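Local coordinates for Wnt inhibitor of Dorsal protein (Drosophila melanogaster, PDB 4KRR) that is a secreted Wnt-family signalling protein, here as its N-terminal domain and linker, that probably acts as a ligand of frizzled seven-transmembrane receptors, at residues Gln25-Gln30 with Asp55-Ala60; Lys17-Ser22 with Ala59-Ala64; Glu47-Asn52 with Ala178-Lys183; Arg119-Ala124 with Asp192-Met197; Ala141-Gly144 with Glu148-Cys151. One frame throughout, in Å; residues are numbered along the deposited sequence.

Contact 1 (Gln25-Gln30 with Asp55-Ala60); sequences QSFQWQ and DVYVAA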
# COMPACT_ATOMS: atom_id res chain seq x y z
N GLN A 25 6.63 12.66 -4.99
CA GLN A 25 6.32 13.78 -4.12
C GLN A 25 7.06 13.66 -2.78
O GLN A 25 7.57 14.65 -2.26
CB GLN A 25 4.81 13.86 -3.88
CG GLN A 25 4.38 14.89 -2.85
CD GLN A 25 2.87 14.97 -2.71
OE1 GLN A 25 2.15 14.76 -3.68
NE2 GLN A 25 2.40 15.26 -1.51
N SER A 26 7.14 12.44 -2.26
CA SER A 26 7.81 12.22 -0.97
C SER A 26 9.33 12.29 -1.08
O SER A 26 10.01 12.53 -0.08
CB SER A 26 7.38 10.87 -0.38
OG SER A 26 6.00 10.87 -0.07
N PHE A 27 9.85 12.08 -2.28
CA PHE A 27 11.30 12.03 -2.47
C PHE A 27 11.84 13.15 -3.34
O PHE A 27 13.02 13.15 -3.69
CB PHE A 27 11.71 10.67 -3.05
CG PHE A 27 11.70 9.56 -2.05
CD1 PHE A 27 10.53 8.87 -1.77
CD2 PHE A 27 12.86 9.20 -1.38
CE1 PHE A 27 10.52 7.85 -0.84
CE2 PHE A 27 12.86 8.17 -0.46
CZ PHE A 27 11.69 7.50 -0.18
N GLN A 28 10.99 14.11 -3.67
CA GLN A 28 11.35 15.20 -4.59
C GLN A 28 12.59 15.98 -4.15
O GLN A 28 13.27 16.60 -4.97
CB GLN A 28 10.18 16.16 -4.78
CG GLN A 28 9.69 16.79 -3.49
CD GLN A 28 8.57 17.79 -3.71
OE1 GLN A 28 8.62 18.60 -4.64
NE2 GLN A 28 7.55 17.74 -2.87
N TRP A 29 12.89 15.93 -2.85
CA TRP A 29 14.02 16.68 -2.30
C TRP A 29 15.25 15.81 -2.05
O TRP A 29 16.34 16.32 -1.80
CB TRP A 29 13.61 17.37 -1.00
CG TRP A 29 12.50 18.36 -1.16
CD1 TRP A 29 11.24 18.28 -0.65
CD2 TRP A 29 12.56 19.59 -1.90
NE1 TRP A 29 10.51 19.39 -1.01
CE2 TRP A 29 11.30 20.20 -1.78
CE3 TRP A 29 13.55 20.23 -2.64
CZ2 TRP A 29 11.00 21.43 -2.38
CZ3 TRP A 29 13.26 21.44 -3.24
CH2 TRP A 29 12.00 22.03 -3.10
N GLN A 30 15.07 14.49 -2.13
CA GLN A 30 16.13 13.55 -1.80
C GLN A 30 17.06 13.27 -2.99
O GLN A 30 16.76 13.63 -4.12
CB GLN A 30 15.53 12.24 -1.28
CG GLN A 30 14.39 12.44 -0.30
CD GLN A 30 14.76 13.35 0.86
OE1 GLN A 30 15.84 13.23 1.44
NE2 GLN A 30 13.87 14.28 1.19
N ASP A 55 14.30 -0.25 -2.48
CA ASP A 55 13.55 -1.37 -3.04
C ASP A 55 12.33 -1.65 -2.18
O ASP A 55 11.23 -1.88 -2.68
CB ASP A 55 14.42 -2.64 -3.09
CG ASP A 55 15.56 -2.54 -4.09
OD1 ASP A 55 15.32 -2.08 -5.22
OD2 ASP A 55 16.69 -2.94 -3.72
N VAL A 56 12.56 -1.62 -0.87
CA VAL A 56 11.51 -1.86 0.11
C VAL A 56 10.40 -0.81 0.04
O VAL A 56 9.22 -1.15 0.07
CB VAL A 56 12.11 -1.91 1.53
CG1 VAL A 56 11.01 -1.90 2.59
CG2 VAL A 56 12.99 -3.14 1.68
N TYR A 57 10.78 0.46 -0.06
CA TYR A 57 9.78 1.52 -0.14
C TYR A 57 8.91 1.39 -1.39
O TYR A 57 7.69 1.47 -1.32
CB TYR A 57 10.41 2.91 -0.11
CG TYR A 57 9.41 4.00 -0.44
CD1 TYR A 57 8.56 4.50 0.53
CD2 TYR A 57 9.31 4.51 -1.73
CE1 TYR A 57 7.63 5.48 0.24
CE2 TYR A 57 8.38 5.49 -2.04
CZ TYR A 57 7.55 5.97 -1.05
OH TYR A 57 6.63 6.95 -1.36
N VAL A 58 9.56 1.21 -2.54
CA VAL A 58 8.86 1.14 -3.82
C VAL A 58 7.84 0.01 -3.85
O VAL A 58 6.70 0.20 -4.28
CB VAL A 58 9.85 1.01 -5.00
CG1 VAL A 58 9.10 0.77 -6.30
CG2 VAL A 58 10.71 2.25 -5.10
N ALA A 59 8.25 -1.16 -3.38
CA ALA A 59 7.36 -2.31 -3.31
C ALA A 59 6.22 -2.05 -2.32
O ALA A 59 5.07 -2.43 -2.58
CB ALA A 59 8.13 -3.57 -2.91
N ALA A 60 6.54 -1.41 -1.20
CA ALA A 60 5.55 -1.09 -0.18
C ALA A 60 4.51 -0.09 -0.67
O ALA A 60 3.31 -0.31 -0.53
CB ALA A 60 6.23 -0.56 1.08
O HOH W 1 5.37 8.11 0.65
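Phe27 points its ring edge at the face of Tyr57. The two rings form a T-shaped pair, with centroids 4.8 Å apart and planes at 61°. Phe27 CE1 leads, lying over the phenol ring near its rim, 3.4 Å from Tyr57 CE2. The Tyr57 ring reaches out from its helix because CG stands opposite the backbone N (chi1 170°). In Phe27 the ring instead stands opposite its own carbonyl carbon (chi1 -76°). Phe27 sits just where helix 8-26 gives way to a type I beta turn, Phe27 to Gln30, closed by Gln30 N to Phe27 O at 2.9 Å. The pair therefore ties the end of one helix of this mainly helical Wnt domain to the side of helix 53-75. Tyr169 and Trp32 also meet the Phe27 ring edge-to-face, so it belongs to an aromatic cluster. A water at the edge of the Tyr57 ring, in its plane, links the polar ends. The water oxygen is 2.6 Å from Tyr57 OH and 2.9 Å from Ser26 OG. Ser26 OG is also hydrogen-bonded to Ser22 O, one turn earlier. A leucine in place of Tyr57 would probably leave Phe27 without the aromatic face under its edge and the bridging water without one of its partners.

Contact 2 (Lys17-Ser22 with Ala59-Ala64); sequences KQALDS and AAISMA
Ala19 sets its methyl against the backbone of helix 53-75. Ala19 CB lies 3.6 Å from Ile61 O and 3.8 Å from Ser62 CA. This is the tight part of the contact, where the CA atoms of Ala19 and Ser62 are 5.2 Å apart. The segment axes approach to 8.4 Å, which the small alanine permits. Ile61 fills one flank. Ile61 CG1 stands opposite the backbone N (chi1 -167°) and comes 4.0 Å from Ala19 O, so the isoleucine grazes a carbonyl as well as a methyl. Helices 8-26 and 53-75 run mostly antiparallel here, with 136° between their directions. They are two of the main helices of the Wnt N-terminal domain, and they meet without any hydrogen bond between the two segments. Packing is looser toward Ser22, whose CB is 4.3 Å from Ile61 CD1. Phe158 of helix 158-170 touches both of these residues. On the other flank, Ser62 OG is 4.2 Å from Ala19 CB, but its polar partners lie elsewhere. It is hydrogen-bonded to Val58 O in the preceding turn and to Asn43 ND2, so this buried hydroxyl is satisfied beside an apolar methyl. Phe39 of helix 36-44 packs against Ala19, Ile61 and Ser62. The far side of helix 8-26 is different in character. Lys17 and Asp21 are exposed there, and Leu20 points away from helix 53-75, only partly covered.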
# COMPACT_ATOMS: atom_id res chain seq x y z
N LYS A 17 0.30 4.22 -10.91
CA LYS A 17 0.29 5.65 -11.23
C LYS A 17 0.18 6.47 -9.95
O LYS A 17 0.91 7.44 -9.76
CB LYS A 17 -0.86 5.99 -12.18
CG LYS A 17 -0.93 7.46 -12.56
CD LYS A 17 -2.09 7.74 -13.50
CE LYS A 17 -2.19 9.22 -13.84
NZ LYS A 17 -3.32 9.50 -14.77
N GLN A 18 -0.72 6.06 -9.06
CA GLN A 18 -0.90 6.72 -7.78
C GLN A 18 0.36 6.57 -6.93
O GLN A 18 0.81 7.52 -6.28
CB GLN A 18 -2.11 6.15 -7.04
CG GLN A 18 -2.29 6.66 -5.62
CD GLN A 18 -2.57 8.15 -5.55
OE1 GLN A 18 -1.67 8.95 -5.32
NE2 GLN A 18 -3.82 8.52 -5.76
N ALA A 19 0.93 5.37 -6.95
CA ALA A 19 2.13 5.07 -6.17
C ALA A 19 3.31 5.92 -6.63
O ALA A 19 4.07 6.43 -5.81
CB ALA A 19 2.46 3.59 -6.26
N LEU A 20 3.45 6.06 -7.95
CA LEU A 20 4.51 6.88 -8.52
C LEU A 20 4.40 8.35 -8.12
O LEU A 20 5.40 8.98 -7.79
CB LEU A 20 4.52 6.75 -10.05
CG LEU A 20 5.53 7.63 -10.80
CD1 LEU A 20 6.96 7.29 -10.39
CD2 LEU A 20 5.35 7.50 -12.30
N ASP A 21 3.18 8.88 -8.15
CA ASP A 21 2.97 10.28 -7.78
C ASP A 21 3.33 10.53 -6.32
O ASP A 21 3.93 11.55 -5.99
CB ASP A 21 1.52 10.70 -8.05
CG ASP A 21 1.20 10.74 -9.52
OD1 ASP A 21 2.15 10.80 -10.34
OD2 ASP A 21 0.00 10.73 -9.87
N SER A 22 2.96 9.59 -5.45
CA SER A 22 3.26 9.70 -4.03
C SER A 22 4.76 9.56 -3.79
O SER A 22 5.34 10.25 -2.94
CB SER A 22 2.49 8.66 -3.23
OG SER A 22 1.09 8.89 -3.31
N ALA A 59 8.25 -1.16 -3.38
CA ALA A 59 7.36 -2.31 -3.31
C ALA A 59 6.22 -2.05 -2.32
O ALA A 59 5.07 -2.43 -2.58
CB ALA A 59 8.13 -3.57 -2.91
N ALA A 60 6.54 -1.41 -1.20
CA ALA A 60 5.55 -1.09 -0.18
C ALA A 60 4.51 -0.09 -0.67
O ALA A 60 3.31 -0.31 -0.53
CB ALA A 60 6.23 -0.56 1.08
N ILE A 61 4.98 1.02 -1.25
CA ILE A 61 4.06 2.06 -1.72
C ILE A 61 3.23 1.56 -2.91
O ILE A 61 2.09 1.98 -3.09
CB ILE A 61 4.80 3.39 -2.07
CG1 ILE A 61 3.81 4.54 -2.26
CG2 ILE A 61 5.68 3.23 -3.31
CD1 ILE A 61 3.27 5.12 -0.96
N SER A 62 3.80 0.66 -3.70
CA SER A 62 3.10 0.11 -4.85
C SER A 62 2.01 -0.87 -4.42
O SER A 62 0.88 -0.79 -4.90
CB SER A 62 4.08 -0.57 -5.81
OG SER A 62 5.06 0.35 -6.26
N MET A 63 2.36 -1.77 -3.51
CA MET A 63 1.38 -2.69 -2.94
C MET A 63 0.25 -1.94 -2.25
O MET A 63 -0.92 -2.27 -2.43
CB MET A 63 2.05 -3.62 -1.92
CG MET A 63 1.05 -4.43 -1.11
SD MET A 63 1.83 -5.51 0.09
CE MET A 63 0.39 -6.15 0.94
N ALA A 64 0.61 -0.92 -1.47
CA ALA A 64 -0.38 -0.14 -0.73
C ALA A 64 -1.35 0.58 -1.67
O ALA A 64 -2.55 0.64 -1.40
CB ALA A 64 0.32 0.86 0.18

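Contact 3 (Glu47-Asn52 with Ala178-Lys183); sequences EENSPN and ASSNLK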
# COMPACT_ATOMS: atom_id res chain seq x y z
N GLU A 47 13.82 -6.37 -6.83
CA GLU A 47 14.89 -7.10 -6.15
C GLU A 47 14.28 -7.87 -4.98
O GLU A 47 13.72 -7.27 -4.07
CB GLU A 47 15.96 -6.13 -5.65
CG GLU A 47 17.01 -6.78 -4.77
CD GLU A 47 17.81 -7.83 -5.51
OE1 GLU A 47 18.13 -7.60 -6.70
OE2 GLU A 47 18.13 -8.87 -4.90
N GLU A 48 14.39 -9.19 -5.01
CA GLU A 48 13.74 -10.02 -4.01
C GLU A 48 14.72 -10.87 -3.20
O GLU A 48 14.34 -11.50 -2.22
CB GLU A 48 12.66 -10.90 -4.66
CG GLU A 48 11.51 -10.11 -5.27
CD GLU A 48 10.43 -10.99 -5.86
OE1 GLU A 48 10.78 -12.06 -6.42
OE2 GLU A 48 9.24 -10.62 -5.77
N ASN A 49 15.98 -10.88 -3.62
CA ASN A 49 17.00 -11.63 -2.90
C ASN A 49 17.62 -10.81 -1.78
O ASN A 49 17.68 -11.26 -0.63
CB ASN A 49 18.07 -12.15 -3.86
CG ASN A 49 17.53 -13.12 -4.88
OD1 ASN A 49 17.74 -12.97 -6.08
ND2 ASN A 49 16.81 -14.13 -4.40
N SER A 50 18.07 -9.61 -2.10
CA SER A 50 18.67 -8.74 -1.10
C SER A 50 18.30 -7.28 -1.36
O SER A 50 19.12 -6.50 -1.82
CB SER A 50 20.20 -8.90 -1.10
OG SER A 50 20.79 -8.11 -0.09
N PRO A 51 17.05 -6.91 -1.05
CA PRO A 51 16.55 -5.57 -1.34
C PRO A 51 17.18 -4.51 -0.44
O PRO A 51 17.41 -4.76 0.74
CB PRO A 51 15.06 -5.68 -1.06
CG PRO A 51 14.95 -6.75 -0.04
CD PRO A 51 16.03 -7.74 -0.37
N ASN A 52 17.46 -3.34 -1.01
CA ASN A 52 17.88 -2.20 -0.22
C ASN A 52 16.66 -1.40 0.25
O ASN A 52 15.53 -1.73 -0.11
CB ASN A 52 18.88 -1.32 -0.97
CG ASN A 52 18.32 -0.75 -2.27
OD1 ASN A 52 17.17 -0.31 -2.34
ND2 ASN A 52 19.15 -0.74 -3.31
N ALA A 178 20.52 -12.48 6.78
CA ALA A 178 19.16 -12.91 6.51
C ALA A 178 19.06 -13.69 5.20
O ALA A 178 19.85 -13.46 4.28
CB ALA A 178 18.22 -11.71 6.48
N SER A 179 18.10 -14.61 5.14
CA SER A 179 17.85 -15.37 3.93
C SER A 179 16.57 -14.91 3.24
O SER A 179 15.59 -14.56 3.90
CB SER A 179 17.74 -16.86 4.24
OG SER A 179 17.32 -17.59 3.11
N SER A 180 16.58 -14.91 1.91
CA SER A 180 15.42 -14.49 1.14
C SER A 180 14.44 -15.64 0.94
O SER A 180 13.35 -15.46 0.40
CB SER A 180 15.87 -13.95 -0.22
OG SER A 180 16.52 -14.96 -0.98
N ASN A 181 14.83 -16.84 1.38
CA ASN A 181 14.01 -18.02 1.19
C ASN A 181 13.39 -18.52 2.49
O ASN A 181 12.53 -19.40 2.48
CB ASN A 181 14.83 -19.13 0.53
CG ASN A 181 15.61 -18.64 -0.67
OD1 ASN A 181 16.83 -18.81 -0.75
ND2 ASN A 181 14.92 -18.03 -1.62
N LEU A 182 13.83 -17.95 3.61
CA LEU A 182 13.31 -18.36 4.91
C LEU A 182 12.31 -17.34 5.45
O LEU A 182 12.51 -16.13 5.33
CB LEU A 182 14.45 -18.56 5.91
CG LEU A 182 15.46 -19.65 5.54
CD1 LEU A 182 16.56 -19.75 6.58
CD2 LEU A 182 14.76 -20.99 5.35
N LYS A 183 11.23 -17.83 6.04
CA LYS A 183 10.26 -16.95 6.67
C LYS A 183 10.85 -16.37 7.95
O LYS A 183 11.36 -17.11 8.79
CB LYS A 183 8.97 -17.71 6.99
CG LYS A 183 8.05 -16.99 7.98
CD LYS A 183 6.83 -17.82 8.31
CE LYS A 183 6.06 -17.23 9.48
NZ LYS A 183 5.64 -15.82 9.22
O HOH W 2 12.36 -13.06 -0.93
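Ser180 lays its CB across two carbonyl oxygens of the facing loop. Ser180 CB is 3.3 Å from Asn49 O and 3.5 Å from Glu48 O. The hydroxyl occupies the position between its own backbone N and carbonyl carbon (chi1 62°). From there it looks toward the Asn49 side chain, where Ser180 OG and Asn49 ND2 are 3.5 Å apart. No direct hydrogen bond joins the two segments. A water lies between them, 2.8 Å from Glu48 O and 2.9 Å from Ser180 O, and can bridge the two carbonyls, though other acceptors compete for its protons. Each loop is also held within itself. Glu47 OE2 uses its anti lone pair, the one away from the other carboxylate oxygen, to accept from Ser50 N at 2.9 Å in a nearly straight bond (170°). The same oxygen takes a weak second bond from Asn49 N. This carboxylate ties together the backbone at Asn49 and Ser50. In the other loop, Ser179 OG accepts from Asn181 N at 3.1 Å, an ST turn around Ser180. The contact is small and lies at the surface. The 47-52 loop links helix 36-44 to helix 53-75, with Asn52 as the N-cap of the latter. The 178-183 loop connects the short parallel strands 173-174 and 195-196. Just beyond the second strand, Met197 and Gln198 make backbone hydrogen bonds to Pro51.

Contact 4 (Arg119-Ala124 with Asp192-Met197); sequences RRVVGA and DSLVFM
Helix 113-127 packs here on the chain leading into the short strand 195-196, and Val121 is the residue that makes the join. Its two methyls do different work. Val121 CG2 comes 3.3 Å from Ser193 O, a close approach of a methyl to a backbone oxygen. That oxygen is not left to the methyl alone, since His117 NE2, one helical turn back, is hydrogen-bonded to it. Val121 CG1 stands opposite the backbone N (chi1 173°) and meets Leu194 CD2 at 3.7 Å. Val121 CG1 also passes 4.3 Å from Asp192 C, a looser approach. Leu194 starts off along the side of the helix, but its CD2 end turns in and also lies 3.9 Å from Val121 CB. With both methyls gone, as in an alanine here, Leu194 CD2 would probably lose much of its packing and a gap would be likely to open beside Ser193 O. No hydrogen bond joins the two segments directly. Asn118 OD1 nevertheless accepts from Val195 N, so the same helix also holds the strand by a polar bond. Val122 faces another way and packs on Ala60 and Met63 of helix 53-75. The strand pairs in parallel with strand 173-174 through backbone bonds of Leu194 and Phe196 with Ile173. The helix thus packs beside a small two-stranded parallel sheet, Val121 on its lead-in and Asn118 on the strand itself, within the largely helical Wnt N-terminal domain.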
# COMPACT_ATOMS: atom_id res chain seq x y z
N ARG A 119 5.31 -7.27 3.23
CA ARG A 119 3.94 -7.32 2.75
C ARG A 119 2.96 -7.41 3.92
O ARG A 119 1.88 -6.82 3.89
CB ARG A 119 3.74 -8.48 1.77
CG ARG A 119 4.57 -8.34 0.51
CD ARG A 119 4.26 -9.43 -0.49
NE ARG A 119 5.18 -9.41 -1.62
CZ ARG A 119 5.12 -10.25 -2.64
NH1 ARG A 119 4.17 -11.18 -2.68
NH2 ARG A 119 6.00 -10.17 -3.63
N ARG A 120 3.36 -8.15 4.96
CA ARG A 120 2.58 -8.20 6.19
C ARG A 120 2.55 -6.84 6.88
O ARG A 120 1.52 -6.45 7.44
CB ARG A 120 3.15 -9.26 7.15
CG ARG A 120 2.85 -10.69 6.74
CD ARG A 120 3.56 -11.69 7.63
NE ARG A 120 3.28 -11.47 9.05
CZ ARG A 120 2.23 -11.98 9.69
NH1 ARG A 120 1.36 -12.74 9.05
NH2 ARG A 120 2.06 -11.72 10.98
N VAL A 121 3.66 -6.12 6.83
CA VAL A 121 3.74 -4.78 7.43
C VAL A 121 2.78 -3.83 6.73
O VAL A 121 2.02 -3.11 7.38
CB VAL A 121 5.18 -4.21 7.35
CG1 VAL A 121 5.20 -2.76 7.82
CG2 VAL A 121 6.13 -5.06 8.18
N VAL A 122 2.82 -3.82 5.40
CA VAL A 122 1.92 -3.00 4.60
C VAL A 122 0.47 -3.41 4.83
O VAL A 122 -0.42 -2.56 4.91
CB VAL A 122 2.27 -3.10 3.11
CG1 VAL A 122 1.23 -2.38 2.26
CG2 VAL A 122 3.66 -2.54 2.86
N GLY A 123 0.23 -4.71 4.95
CA GLY A 123 -1.10 -5.23 5.20
C GLY A 123 -1.69 -4.71 6.50
O GLY A 123 -2.83 -4.25 6.54
N ALA A 124 -0.90 -4.78 7.57
CA ALA A 124 -1.32 -4.32 8.89
C ALA A 124 -1.58 -2.81 8.92
O ALA A 124 -2.48 -2.34 9.60
CB ALA A 124 -0.29 -4.70 9.94
N ASP A 192 5.14 -3.37 12.53
CA ASP A 192 5.10 -1.97 12.11
C ASP A 192 6.48 -1.50 11.68
O ASP A 192 6.72 -0.30 11.53
CB ASP A 192 4.55 -1.09 13.24
CG ASP A 192 5.43 -1.09 14.47
OD1 ASP A 192 6.20 -2.05 14.65
OD2 ASP A 192 5.34 -0.14 15.27
N SER A 193 7.39 -2.45 11.47
CA SER A 193 8.73 -2.13 11.00
C SER A 193 9.03 -2.82 9.67
O SER A 193 8.93 -4.04 9.55
CB SER A 193 9.78 -2.55 12.03
OG SER A 193 9.64 -1.81 13.23
N LEU A 194 9.38 -2.02 8.67
CA LEU A 194 9.86 -2.56 7.40
C LEU A 194 11.29 -3.03 7.57
O LEU A 194 12.03 -2.50 8.40
CB LEU A 194 9.78 -1.50 6.30
CG LEU A 194 8.40 -1.01 5.88
CD1 LEU A 194 8.52 0.23 5.01
CD2 LEU A 194 7.64 -2.11 5.15
N VAL A 195 11.70 -4.02 6.79
CA VAL A 195 13.06 -4.52 6.85
C VAL A 195 13.72 -4.51 5.48
O VAL A 195 13.06 -4.67 4.46
CB VAL A 195 13.14 -5.94 7.45
CG1 VAL A 195 12.65 -5.94 8.89
CG2 VAL A 195 12.34 -6.93 6.60
N PHE A 196 15.04 -4.30 5.46
CA PHE A 196 15.82 -4.42 4.24
C PHE A 196 17.13 -5.11 4.57
O PHE A 196 17.46 -5.32 5.74
CB PHE A 196 16.07 -3.05 3.59
CG PHE A 196 16.92 -2.12 4.40
CD1 PHE A 196 16.39 -1.40 5.46
CD2 PHE A 196 18.26 -1.94 4.09
CE1 PHE A 196 17.17 -0.54 6.20
CE2 PHE A 196 19.05 -1.08 4.82
CZ PHE A 196 18.51 -0.38 5.88
N MET A 197 17.89 -5.48 3.53
CA MET A 197 19.09 -6.29 3.72
C MET A 197 20.35 -5.63 3.18
O MET A 197 21.40 -5.67 3.81
CB MET A 197 18.89 -7.67 3.09
CG MET A 197 17.75 -8.46 3.72
SD MET A 197 17.19 -9.87 2.73
CE MET A 197 18.71 -10.79 2.55

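Contact 5 (Ala141-Gly144 with Glu148-Cys151); sequences AVQG and EEEC
Gln143 bends at its second torsion (chi2 -66°), while Glu149 runs extended beyond CG. The bend swings the amide of Gln143 back toward the strand, and Glu149 holds its carboxylate out to meet it. The two chains meet almost perpendicular to each other. The contact lies at the end of a beta hairpin made by strands 130-136 and 149-155, an antiparallel pair fastened by the disulfide of Cys134 with Cys151. Gln143 is in the connecting loop and Glu149 begins the returning strand. A second disulfide, Cys136 with Cys146, secures this same end. The backbones stay well apart, with 9.0 Å between the CA atoms of Gln143 and Glu149. Only the two side-chain ends bridge the space between the segments. The hydrogen bond is from Gln143 NE2 to Glu149 OE1, 3.0 Å long with an angle of 158° at the hydrogen. The other oxygens lie close as well, with Gln143 OE1 2.8 Å from Glu149 OE2. The pair sits at the protein surface, so this polar bridge is not enclosed by a core. Glu149 also rests its side chain on Cys134 of the partner strand. Backbone hydrogen bonds join Glu148 with Lys137 and Glu150 with Arg135 across the hairpin. The geometry of the bridge is uneven. Glu149 OE1 lies nearly in the amide plane of Gln143, yet Gln143 NE2 meets that oxygen from above the carboxylate plane, 43° out of it.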
# COMPACT_ATOMS: atom_id res chain seq x y z
N ALA A 141 -28.90 16.41 -0.68
CA ALA A 141 -28.54 17.44 0.29
C ALA A 141 -27.02 17.58 0.41
O ALA A 141 -26.29 16.59 0.33
CB ALA A 141 -29.16 17.13 1.64
N VAL A 142 -26.57 18.81 0.60
CA VAL A 142 -25.15 19.08 0.81
C VAL A 142 -24.83 19.05 2.30
O VAL A 142 -25.73 19.00 3.13
CB VAL A 142 -24.77 20.42 0.21
N GLN A 143 -23.54 19.10 2.63
CA GLN A 143 -23.09 18.98 4.01
C GLN A 143 -23.62 20.06 4.95
O GLN A 143 -23.82 19.82 6.14
CB GLN A 143 -21.56 18.94 4.07
CG GLN A 143 -20.99 17.54 3.88
CD GLN A 143 -21.36 16.61 5.03
OE1 GLN A 143 -21.61 17.06 6.14
NE2 GLN A 143 -21.40 15.31 4.75
N GLY A 144 -23.84 21.26 4.41
CA GLY A 144 -24.35 22.36 5.22
C GLY A 144 -25.86 22.32 5.40
O GLY A 144 -26.44 23.20 6.04
N GLU A 148 -29.16 14.93 9.58
CA GLU A 148 -28.92 13.52 9.85
C GLU A 148 -28.01 12.93 8.77
O GLU A 148 -28.26 13.10 7.58
CB GLU A 148 -30.23 12.74 9.90
CG GLU A 148 -31.08 13.02 11.13
CD GLU A 148 -32.39 12.26 11.12
OE1 GLU A 148 -32.99 12.12 10.03
OE2 GLU A 148 -32.82 11.80 12.20
N GLU A 149 -26.96 12.23 9.19
CA GLU A 149 -26.03 11.65 8.24
C GLU A 149 -25.75 10.18 8.53
O GLU A 149 -25.88 9.72 9.67
CB GLU A 149 -24.72 12.45 8.21
CG GLU A 149 -24.90 13.89 7.78
CD GLU A 149 -23.59 14.59 7.49
OE1 GLU A 149 -22.64 13.91 7.04
OE2 GLU A 149 -23.51 15.81 7.71
N GLU A 150 -25.38 9.44 7.49
CA GLU A 150 -25.04 8.03 7.62
C GLU A 150 -23.56 7.83 7.32
O GLU A 150 -23.07 8.25 6.28
CB GLU A 150 -25.91 7.18 6.69
CG GLU A 150 -25.86 5.69 6.99
CD GLU A 150 -26.94 4.92 6.25
OE1 GLU A 150 -27.06 3.70 6.48
OE2 GLU A 150 -27.66 5.53 5.44
N CYS A 151 -22.86 7.18 8.24
CA CYS A 151 -21.41 7.06 8.15
C CYS A 151 -20.98 5.62 7.88
O CYS A 151 -21.59 4.67 8.38
CB CYS A 151 -20.76 7.57 9.44
SG CYS A 151 -21.35 9.20 9.98

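Contacts 1 and 2 are buried and join the same two helices, 8-26 and 53-75, with centres about 9 Å apart. Contact 1 uses aromatic rings and a water, contact 2 small side chains against backbone. Contact 4 is partly buried. It rests on a valine packed against a leucine and a backbone oxygen, with no hydrogen bond between its segments, and it touches contacts 1 and 2 through helix 53-75. Contact 3 is a surface meeting of two loops, mostly through backbone oxygens and water. It touches contact 4 where the 47-52 loop runs beside the end of strand 195-196. Contact 5 stands alone on the hairpin, its centre about 49 Å from that of contact 3. Its chemistry is polar, a glutamine amide against a glutamate carboxylate.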